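Local atomic coordinates of carboxylesterase (Ferroplasma acidiphilum, PDB entry 3WJ2), a protein that probably hydrolyses carboxylic ester bonds as an alpha/beta-hydrolase-fold carboxylesterase and assembles from four copies of one chain. Residues Leu167-Asp171 with Gly172-Met176; Phe192-Ser195 with Phe196-Ser200; Val261-Leu264 with Arg265-Gly268. All coordinates share one frame; numbering follows the deposited sequence.

All three contacts are local ones within the alpha/beta hydrolase fold, following one another in series along the chain. Interaction 1 ends helix 157-172 ahead of strand 180-183, interaction 2 spans the short helix 194-198, and interaction 3 closes helix 254-266 between the parallel strands 243-248 and 271-280. Interactions 1 and 3 lie closest, with centres about 17 Å and nearest atoms about 7 Å apart; centres of interactions 1 and 2 are about 32 Å apart, those of 2 and 3 about 23 Å. Interaction 1 touches no other chain, whereas 2 and 3 both reach neighbouring subunits: E198 of one meets K262 of another in a salt bridge, tying helix 194-198 to helix 254-266 across the tetramer.

Interaction 1. Residues Leu167-Asp171 with Gly172-Met176; sequences LKCRD and GKTEM
C169 carries the contact from the helix side: its carbonyl O accepts from T174 N at 3.1 Å, with a fairly straight N-H...O angle of 166°, while its side chain lies against the chain that turns back over it. CB of C169 sits 3.7 Å from CG of M176, and the methyl CE of M176 approaches the same CB, so both CG and the methyl of the bent chain rest on this carbon. T174 OG1 meets that CB of C169 at 3.4 Å from another direction. The hydroxyl is placed between the backbone N and the carbonyl carbon of its own residue (chi1 63°), from where it also donates to E175 O, holding the chain leaving the turn.

These contacts depend on the helix end. G172 N still bonds back to K168 O at 2.9 Å, the ordinary helical pattern, but K173 takes a positive phi of 49° and the chain leaves the helix. T174 N to C169 O and K173 N to R170 O, the latter from above the carbonyl plane, are the paired bonds of a Schellman motif terminating helix 157-172.

Farther out, R170 presents NE and NH2 side-on to a single oxygen, OD1 of D171, each at 2.9 Å and in the guanidinium plane. H135 of helix 125-139 packs on both C169 and T174. The chemistry thus divides: the returning chain caps backbone carbonyls of the last turn, while the R170 and D171 charges probably largely offset each other, and bonds from R170 NH1 to the carbonyls of S238 and D236 and from D171 OD2 to Y228 OH fasten the helix end to neighbouring loops.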
ATOM      1  N   LEU B 167      21.385  -5.302 -19.871  1.00 13.31           N
ATOM      2  CA  LEU B 167      21.265  -3.940 -20.447  1.00 14.04           C
ATOM      3  C   LEU B 167      22.496  -3.651 -21.309  1.00 14.64           C
ATOM      4  O   LEU B 167      22.396  -3.069 -22.407  1.00 14.74           O
ATOM      5  CB  LEU B 167      21.268  -2.889 -19.331  1.00 12.79           C
ATOM      6  CG  LEU B 167      19.915  -2.681 -18.722  1.00 17.12           C
ATOM      7  CD1 LEU B 167      20.043  -1.778 -17.529  1.00 19.99           C
ATOM      8  CD2 LEU B 167      18.895  -1.915 -19.795  1.00 19.37           C
ATOM      9  N   LYS B 168      23.689  -4.026 -20.851  1.00 13.17           N
ATOM     10  CA  LYS B 168      24.896  -3.724 -21.677  1.00 14.19           C
ATOM     11  C   LYS B 168      24.936  -4.589 -22.952  1.00 14.04           C
ATOM     12  O   LYS B 168      25.385  -4.108 -24.059  1.00 14.49           O
ATOM     13  CB  LYS B 168      26.175  -3.929 -20.819  1.00 12.90           C
ATOM     14  CG  LYS B 168      27.439  -3.577 -21.666  1.00 13.68           C
ATOM     15  CD  LYS B 168      28.730  -3.524 -20.874  1.00 14.63           C
ATOM     16  CE  LYS B 168      29.938  -3.540 -21.935  1.00 15.76           C
ATOM     17  NZ  LYS B 168      31.165  -3.219 -21.016  1.00 20.75           N
ATOM     18  N   CYS B 169      24.521  -5.852 -22.897  1.00 14.29           N
ATOM     19  CA  CYS B 169      24.385  -6.707 -24.111  1.00 13.09           C
ATOM     20  C   CYS B 169      23.445  -6.013 -25.066  1.00 16.63           C
ATOM     21  O   CYS B 169      23.807  -5.914 -26.279  1.00 18.15           O
ATOM     22  CB  CYS B 169      23.804  -8.117 -23.791  1.00 13.91           C
ATOM     23  SG  CYS B 169      24.944  -9.142 -22.811  1.00 15.66           S
ATOM     24  N   ARG B 170      22.390  -5.424 -24.536  1.00 15.89           N
ATOM     25  CA  ARG B 170      21.370  -4.814 -25.444  1.00 16.76           C
ATOM     26  C   ARG B 170      22.015  -3.602 -26.073  1.00 19.22           C
ATOM     27  O   ARG B 170      21.944  -3.420 -27.379  1.00 21.04           O
ATOM     28  CB  ARG B 170      20.111  -4.520 -24.592  1.00 16.76           C
ATOM     29  CG  ARG B 170      18.814  -4.108 -25.397  1.00 16.63           C
ATOM     30  CD  ARG B 170      18.937  -2.681 -25.888  1.00 18.75           C
ATOM     31  NE  ARG B 170      19.309  -1.675 -24.865  1.00 18.58           N
ATOM     32  CZ  ARG B 170      18.509  -1.223 -23.892  1.00 21.47           C
ATOM     33  NH1 ARG B 170      17.248  -1.680 -23.807  1.00 22.67           N
ATOM     34  NH2 ARG B 170      18.953  -0.315 -23.034  1.00 22.87           N
ATOM     35  N   ASP B 171      22.657  -2.797 -25.242  1.00 16.58           N
ATOM     36  CA  ASP B 171      23.267  -1.530 -25.745  1.00 18.48           C
ATOM     37  C   ASP B 171      24.320  -1.804 -26.789  1.00 20.83           C
ATOM     38  O   ASP B 171      24.384  -1.049 -27.819  1.00 24.11           O
ATOM     39  CB  ASP B 171      23.859  -0.768 -24.589  1.00 18.68           C
ATOM     40  CG  ASP B 171      22.812  -0.242 -23.640  1.00 20.72           C
ATOM     41  OD1 ASP B 171      21.626  -0.111 -24.033  1.00 21.33           O
ATOM     42  OD2 ASP B 171      23.167   0.169 -22.511  1.00 19.23           O
ATOM     43  N   GLY B 172      25.123  -2.826 -26.598  1.00 19.34           N
ATOM     44  CA  GLY B 172      26.231  -3.120 -27.529  1.00 19.00           C
ATOM     45  C   GLY B 172      25.858  -3.968 -28.722  1.00 20.50           C
ATOM     46  O   GLY B 172      26.769  -4.302 -29.487  1.00 24.66           O
ATOM     47  N   LYS B 173      24.600  -4.391 -28.834  1.00 21.89           N
ATOM     48  CA  LYS B 173      24.077  -5.377 -29.785  1.00 24.61           C
ATOM     49  C   LYS B 173      24.858  -6.667 -29.861  1.00 24.73           C
ATOM     50  O   LYS B 173      25.202  -7.192 -30.989  1.00 25.00           O
ATOM     51  CB  LYS B 173      23.942  -4.701 -31.201  1.00 25.44           C
ATOM     52  CG  LYS B 173      22.995  -3.519 -31.142  1.00 27.65           C
ATOM     53  CD  LYS B 173      23.110  -2.766 -32.520  1.00 38.09           C
ATOM     54  CE  LYS B 173      22.043  -1.706 -32.671  1.00 41.59           C
ATOM     55  NZ  LYS B 173      22.492  -0.758 -33.766  1.00 47.54           N
ATOM     56  N   THR B 174      25.168  -7.234 -28.672  1.00 21.63           N
ATOM     57  CA  THR B 174      25.900  -8.414 -28.637  1.00 23.15           C
ATOM     58  C   THR B 174      24.941  -9.545 -28.336  1.00 22.92           C
ATOM     59  O   THR B 174      23.702  -9.341 -28.224  1.00 27.76           O
ATOM     60  CB  THR B 174      26.907  -8.410 -27.442  1.00 23.75           C
ATOM     61  OG1 THR B 174      26.140  -8.341 -26.203  1.00 26.79           O
ATOM     62  CG2 THR B 174      27.850  -7.243 -27.482  1.00 27.86           C
ATOM     63  N   GLU B 175      25.502 -10.734 -28.311  1.00 22.82           N
ATOM     64  CA  GLU B 175      24.768 -11.936 -27.873  1.00 21.54           C
ATOM     65  C   GLU B 175      24.073 -11.613 -26.533  1.00 18.61           C
ATOM     66  O   GLU B 175      24.647 -10.958 -25.658  1.00 19.77           O
ATOM     67  CB  GLU B 175      25.703 -13.111 -27.717  1.00 22.20           C
ATOM     68  CG  GLU B 175      24.882 -14.402 -27.536  1.00 26.95           C
ATOM     69  CD  GLU B 175      25.668 -15.699 -27.446  1.00 33.46           C
ATOM     70  OE1 GLU B 175      26.887 -15.751 -27.763  1.00 39.62           O
ATOM     71  OE2 GLU B 175      25.028 -16.701 -27.064  1.00 33.22           O
ATOM     72  N   MET B 176      22.821 -12.015 -26.403  1.00 20.46           N
ATOM     73  CA  MET B 176      22.121 -11.641 -25.191  1.00 19.19           C
ATOM     74  C   MET B 176      21.820 -13.007 -24.474  1.00 17.07           C
ATOM     75  O   MET B 176      21.588 -14.053 -25.096  1.00 16.38           O
ATOM     76  CB  MET B 176      20.813 -10.812 -25.618  1.00 23.54           C
ATOM     77  CG  MET B 176      21.028  -9.092 -25.965  1.00 17.33           C
ATOM     78  SD  MET B 176      19.433  -8.773 -25.160  1.00 37.32           S
ATOM     79  CE  MET B 176      20.236  -9.035 -23.576  1.00 20.24           C
TER

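Interaction 2. Residues Phe192-Ser195 with Phe196-Ser200; sequences FSRS and FIEYS
F196 N donates to S193 OG at 3.2 Å and E198 N to R194 O at 2.8 Å, the latter the shortest backbone bond here. The serine hydroxyl also bonds to D190 OD2, so the cap is itself held in place. R194 and E198 form a long salt bridge, NH2 to OE1 at 3.6 Å. With CG anti to the backbone N (chi1 -177°) and the chain extended to NE, R194 runs out alongside E198. Their planes are stacked, 21° apart, with CD of the carboxylate over one guanidinium face, displaced toward its rim; the charges attract, but no N-H points at the oxygen.

S193 is the N-cap of helix 194-198, a one-and-a-half-turn helix. I197 N to S193 O and Y199 N to S195 O, 3.0 Å, complete its backbone bonds before Y199 leaves helical geometry.

The ion pair is divided among subunits: R194 NH2 pairs with E249 of the third subunit, and E198 OE2 with K262 of the second. Replacing R194 by an alanine removes the guanidinium and would probably leave E249 of the third subunit without this cationic partner and uncover the flank of E198 CG, against which R194 CG packs at 3.7 Å.

Y199 lays its ring beside S195, CD2 of Y199 to CA of S195 3.9 Å. S195 OG bonds to D255 N and P252 O, Y199 meets Y250 edge-to-face, and F196 packs on helix 207-217.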
ATOM      1  N   PHE B 192      14.182   6.182   0.004  1.00 19.49           N
ATOM      2  CA  PHE B 192      12.952   6.990   0.211  1.00 19.51           C
ATOM      3  C   PHE B 192      11.674   6.315  -0.227  1.00 19.15           C
ATOM      4  O   PHE B 192      10.608   6.977  -0.018  1.00 17.73           O
ATOM      5  CB  PHE B 192      13.097   8.387  -0.536  1.00 18.65           C
ATOM      6  CG  PHE B 192      13.393   8.249  -1.959  1.00 20.74           C
ATOM      7  CD1 PHE B 192      12.409   7.870  -2.904  1.00 22.09           C
ATOM      8  CD2 PHE B 192      14.755   8.377  -2.369  1.00 23.65           C
ATOM      9  CE1 PHE B 192      12.737   7.684  -4.260  1.00 20.11           C
ATOM     10  CE2 PHE B 192      15.119   8.140  -3.658  1.00 22.95           C
ATOM     11  CZ  PHE B 192      14.124   7.859  -4.637  1.00 25.57           C
ATOM     12  N   SER B 193      11.657   5.187  -1.001  1.00 16.49           N
ATOM     13  CA  SER B 193      10.384   4.534  -1.378  1.00 15.44           C
ATOM     14  C   SER B 193       9.660   4.005  -0.109  1.00 15.19           C
ATOM     15  O   SER B 193      10.191   3.987   0.971  1.00 14.89           O
ATOM     16  CB  SER B 193      10.593   3.363  -2.346  1.00 14.66           C
ATOM     17  OG  SER B 193      11.282   2.306  -1.597  1.00 14.38           O
ATOM     18  N   ARG B 194       8.389   3.715  -0.259  1.00 14.14           N
ATOM     19  CA  ARG B 194       7.627   3.286   0.901  1.00 15.28           C
ATOM     20  C   ARG B 194       8.100   1.914   1.396  1.00 13.59           C
ATOM     21  O   ARG B 194       8.258   1.756   2.586  1.00 14.90           O
ATOM     22  CB  ARG B 194       6.150   3.270   0.566  1.00 14.53           C
ATOM     23  CG  ARG B 194       5.287   2.876   1.873  1.00 19.93           C
ATOM     24  CD  ARG B 194       3.733   2.849   1.601  1.00 21.55           C
ATOM     25  NE  ARG B 194       3.083   2.509   2.918  1.00 24.83           N
ATOM     26  CZ  ARG B 194       2.845   3.373   3.913  1.00 27.15           C
ATOM     27  NH1 ARG B 194       3.162   4.670   3.780  1.00 25.37           N
ATOM     28  NH2 ARG B 194       2.331   2.954   5.101  1.00 25.20           N
ATOM     29  N   SER B 195       8.447   0.999   0.456  1.00 13.34           N
ATOM     30  CA  SER B 195       8.935  -0.279   1.048  1.00 12.99           C
ATOM     31  C   SER B 195      10.243  -0.002   1.772  1.00 13.39           C
ATOM     32  O   SER B 195      10.579  -0.645   2.793  1.00 14.22           O
ATOM     33  CB  SER B 195       9.161  -1.355  -0.045  1.00 12.25           C
ATOM     34  OG  SER B 195      10.115  -0.911  -1.060  1.00 13.74           O
ATOM     35  N   PHE B 196      11.098   0.892   1.212  1.00 11.50           N
ATOM     36  CA  PHE B 196      12.359   1.178   1.914  1.00 13.19           C
ATOM     37  C   PHE B 196      12.195   1.690   3.350  1.00 14.55           C
ATOM     38  O   PHE B 196      12.807   1.149   4.279  1.00 14.80           O
ATOM     39  CB  PHE B 196      13.230   2.196   1.122  1.00 13.32           C
ATOM     40  CG  PHE B 196      14.425   2.636   1.912  1.00 16.12           C
ATOM     41  CD1 PHE B 196      15.641   1.931   1.753  1.00 19.48           C
ATOM     42  CD2 PHE B 196      14.374   3.731   2.798  1.00 16.82           C
ATOM     43  CE1 PHE B 196      16.812   2.342   2.541  1.00 22.23           C
ATOM     44  CE2 PHE B 196      15.498   4.103   3.553  1.00 21.17           C
ATOM     45  CZ  PHE B 196      16.697   3.395   3.394  1.00 21.97           C
ATOM     46  N   ILE B 197      11.309   2.682   3.502  1.00 13.99           N
ATOM     47  CA  ILE B 197      11.144   3.252   4.811  1.00 14.16           C
ATOM     48  C   ILE B 197      10.354   2.341   5.731  1.00 14.56           C
ATOM     49  O   ILE B 197      10.658   2.266   6.921  1.00 18.09           O
ATOM     50  CB  ILE B 197      10.595   4.699   4.713  1.00 14.52           C
ATOM     51  CG1 ILE B 197      10.975   5.508   5.944  1.00 15.95           C
ATOM     52  CG2 ILE B 197       9.052   4.695   4.442  1.00 15.08           C
ATOM     53  CD1 ILE B 197      12.500   5.695   6.062  1.00 18.62           C
ATOM     54  N   GLU B 198       9.388   1.634   5.197  1.00 13.25           N
ATOM     55  CA  GLU B 198       8.591   0.810   6.148  1.00 14.16           C
ATOM     56  C   GLU B 198       9.327  -0.389   6.643  1.00 16.83           C
ATOM     57  O   GLU B 198       9.079  -0.904   7.766  1.00 17.25           O
ATOM     58  CB  GLU B 198       7.318   0.336   5.508  1.00 15.65           C
ATOM     59  CG  GLU B 198       6.327   1.516   5.105  1.00 16.41           C
ATOM     60  CD  GLU B 198       5.930   2.374   6.283  1.00 20.19           C
ATOM     61  OE1 GLU B 198       5.143   1.797   7.077  1.00 26.70           O
ATOM     62  OE2 GLU B 198       6.491   3.466   6.562  1.00 22.64           O
ATOM     63  N   TYR B 199      10.210  -0.917   5.779  1.00 14.55           N
ATOM     64  CA  TYR B 199      10.863  -2.216   6.113  1.00 17.54           C
ATOM     65  C   TYR B 199      12.367  -2.087   6.349  1.00 20.71           C
ATOM     66  O   TYR B 199      13.054  -3.101   6.326  1.00 23.56           O
ATOM     67  CB  TYR B 199      10.539  -3.268   5.057  1.00 16.52           C
ATOM     68  CG  TYR B 199       9.103  -3.398   4.803  1.00 18.86           C
ATOM     69  CD1 TYR B 199       8.184  -3.594   5.874  1.00 19.81           C
ATOM     70  CD2 TYR B 199       8.580  -3.265   3.511  1.00 17.46           C
ATOM     71  CE1 TYR B 199       6.852  -3.623   5.615  1.00 16.85           C
ATOM     72  CE2 TYR B 199       7.288  -3.357   3.271  1.00 18.30           C
ATOM     73  CZ  TYR B 199       6.392  -3.549   4.329  1.00 21.42           C
ATOM     74  OH  TYR B 199       5.067  -3.567   4.070  1.00 26.53           O
ATOM     75  N   SER B 200      12.853  -0.892   6.617  1.00 22.34           N
ATOM     76  CA  SER B 200      14.311  -0.771   6.688  1.00 26.44           C
ATOM     77  C   SER B 200      14.924  -0.821   8.060  1.00 28.38           C
ATOM     78  O   SER B 200      16.111  -0.480   8.258  1.00 28.58           O
ATOM     79  CB  SER B 200      14.809   0.397   5.910  1.00 27.29           C
ATOM     80  OG  SER B 200      14.344   1.599   6.499  1.00 30.81           O
TER

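Interaction 3. Residues Val261-Leu264 with Arg265-Gly268; sequences VKKL and REAG
OE1 of E266 is gripped twice: K263 NZ donates to it at 2.6 Å in a salt bridge, which OE1 accepts on its syn lone pair, and a water donates to it at 2.7 Å. That water also donates to K263 O, so it spans the carboxylate and the backbone of the last turn. K263 reaches its partner through a chain bent at chi2 and chi3, bringing its methylenes alongside, CE of K263 3.4 Å from OE1 of E266. E266 keeps an extended chain with CG anti to the backbone N (chi1 179°), and the two side chains run side by side.

Beneath this pair the backbone finishes helix 254-266. R265 N and E266 N bond to V261 O and K262 O, the second at 2.9 Å, in regular helical fashion. A267 N instead divides itself between K263 O, at 3.2 Å, and a weak bond to L264 O. G268 then takes a positive phi of 76° in a Schellman motif, a conformation that favours glycine.

V261 packs on M245 and L264 on A243, both in strand 243-248, placing this helix end against the sheet within a beta-alpha-beta unit. At the subunit interfaces K262 NZ, besides E198 of the second subunit, pairs with E249 of the fourth; R265 bonds through NH1 to V269 O and through NE to D8 of the fourth subunit. The lysine and water together would be expected to stabilise the carboxylate of E266 in its charged form, while the water gives K263 O a second donor beside A267 N.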
ATOM      1  N   VAL B 261       9.746  -4.735 -13.211  1.00 11.21           N
ATOM      2  CA  VAL B 261       8.901  -5.627 -13.986  1.00 13.71           C
ATOM      3  C   VAL B 261       7.926  -4.889 -14.927  1.00 14.09           C
ATOM      4  O   VAL B 261       7.765  -5.288 -16.083  1.00 15.24           O
ATOM      5  CB  VAL B 261       7.951  -6.516 -13.009  1.00 18.55           C
ATOM      6  CG1 VAL B 261       6.821  -7.291 -13.872  1.00 20.66           C
ATOM      7  CG2 VAL B 261       8.774  -7.418 -12.396  1.00 22.90           C
ATOM      8  N   LYS B 262       7.293  -3.887 -14.340  1.00 14.50           N
ATOM      9  CA  LYS B 262       6.309  -3.080 -15.088  1.00 14.19           C
ATOM     10  C   LYS B 262       6.966  -2.345 -16.217  1.00 14.25           C
ATOM     11  O   LYS B 262       6.390  -2.332 -17.319  1.00 16.53           O
ATOM     12  CB  LYS B 262       5.610  -2.143 -14.193  1.00 12.82           C
ATOM     13  CG  LYS B 262       4.695  -2.890 -13.094  1.00 15.79           C
ATOM     14  CD  LYS B 262       4.244  -2.027 -11.971  1.00 17.53           C
ATOM     15  CE  LYS B 262       3.170  -2.886 -11.133  1.00 17.90           C
ATOM     16  NZ  LYS B 262       2.782  -2.124  -9.980  1.00 19.55           N
ATOM     17  N   LYS B 263       8.153  -1.810 -15.986  1.00 15.03           N
ATOM     18  CA  LYS B 263       8.885  -1.134 -17.104  1.00 14.34           C
ATOM     19  C   LYS B 263       9.243  -2.087 -18.205  1.00 15.06           C
ATOM     20  O   LYS B 263       9.254  -1.757 -19.389  1.00 15.72           O
ATOM     21  CB  LYS B 263      10.148  -0.400 -16.602  1.00 13.93           C
ATOM     22  CG  LYS B 263       9.860   0.748 -15.585  1.00 16.66           C
ATOM     23  CD  LYS B 263       9.031   1.768 -16.361  1.00 20.33           C
ATOM     24  CE  LYS B 263      10.010   2.557 -17.327  1.00 23.93           C
ATOM     25  NZ  LYS B 263       9.149   3.532 -18.207  1.00 29.59           N
ATOM     26  N   LEU B 264       9.688  -3.315 -17.860  1.00 12.83           N
ATOM     27  CA  LEU B 264       9.985  -4.317 -18.826  1.00 11.55           C
ATOM     28  C   LEU B 264       8.740  -4.596 -19.700  1.00 14.33           C
ATOM     29  O   LEU B 264       8.859  -4.652 -20.899  1.00 16.75           O
ATOM     30  CB  LEU B 264      10.491  -5.695 -18.217  1.00 13.27           C
ATOM     31  CG  LEU B 264      11.852  -5.491 -17.563  1.00 17.40           C
ATOM     32  CD1 LEU B 264      12.304  -6.863 -16.948  1.00 15.89           C
ATOM     33  CD2 LEU B 264      12.980  -5.095 -18.497  1.00 17.68           C
ATOM     34  N   ARG B 265       7.574  -4.820 -19.064  1.00 13.69           N
ATOM     35  CA  ARG B 265       6.326  -5.175 -19.819  1.00 15.06           C
ATOM     36  C   ARG B 265       5.881  -3.953 -20.666  1.00 17.15           C
ATOM     37  O   ARG B 265       5.453  -4.234 -21.779  1.00 16.78           O
ATOM     38  CB  ARG B 265       5.222  -5.553 -18.810  1.00 15.80           C
ATOM     39  CG  ARG B 265       5.508  -6.932 -18.078  1.00 13.59           C
ATOM     40  CD  ARG B 265       5.570  -8.073 -19.074  1.00 11.82           C
ATOM     41  NE  ARG B 265       4.317  -8.137 -19.854  1.00 18.89           N
ATOM     42  CZ  ARG B 265       4.264  -8.112 -21.167  1.00 21.68           C
ATOM     43  NH1 ARG B 265       5.361  -7.991 -21.906  1.00 17.94           N
ATOM     44  NH2 ARG B 265       3.052  -8.202 -21.792  1.00 19.38           N
ATOM     45  N   GLU B 266       6.031  -2.762 -20.119  1.00 16.50           N
ATOM     46  CA  GLU B 266       5.742  -1.517 -20.947  1.00 19.76           C
ATOM     47  C   GLU B 266       6.571  -1.459 -22.216  1.00 20.25           C
ATOM     48  O   GLU B 266       6.079  -0.882 -23.274  1.00 20.79           O
ATOM     49  CB  GLU B 266       6.001  -0.308 -20.095  1.00 18.96           C
ATOM     50  CG  GLU B 266       5.777   1.068 -20.782  1.00 24.41           C
ATOM     51  CD  GLU B 266       6.199   2.143 -19.821  1.00 27.85           C
ATOM     52  OE1 GLU B 266       7.433   2.222 -19.575  1.00 29.41           O
ATOM     53  OE2 GLU B 266       5.316   2.881 -19.282  1.00 34.25           O
ATOM     54  N   ALA B 267       7.807  -1.985 -22.235  1.00 17.02           N
ATOM     55  CA  ALA B 267       8.711  -2.027 -23.443  1.00 16.21           C
ATOM     56  C   ALA B 267       8.552  -3.252 -24.297  1.00 16.46           C
ATOM     57  O   ALA B 267       9.287  -3.518 -25.255  1.00 19.59           O
ATOM     58  CB  ALA B 267      10.172  -1.903 -22.907  1.00 18.12           C
ATOM     59  N   GLY B 268       7.578  -4.114 -23.927  1.00 15.81           N
ATOM     60  CA  GLY B 268       7.286  -5.310 -24.606  1.00 16.89           C
ATOM     61  C   GLY B 268       8.182  -6.517 -24.453  1.00 16.72           C
ATOM     62  O   GLY B 268       8.255  -7.380 -25.332  1.00 19.68           O
TER
HETATM   63  O   HOH W   1       9.491   0.763 -20.408  1.00 19.22           O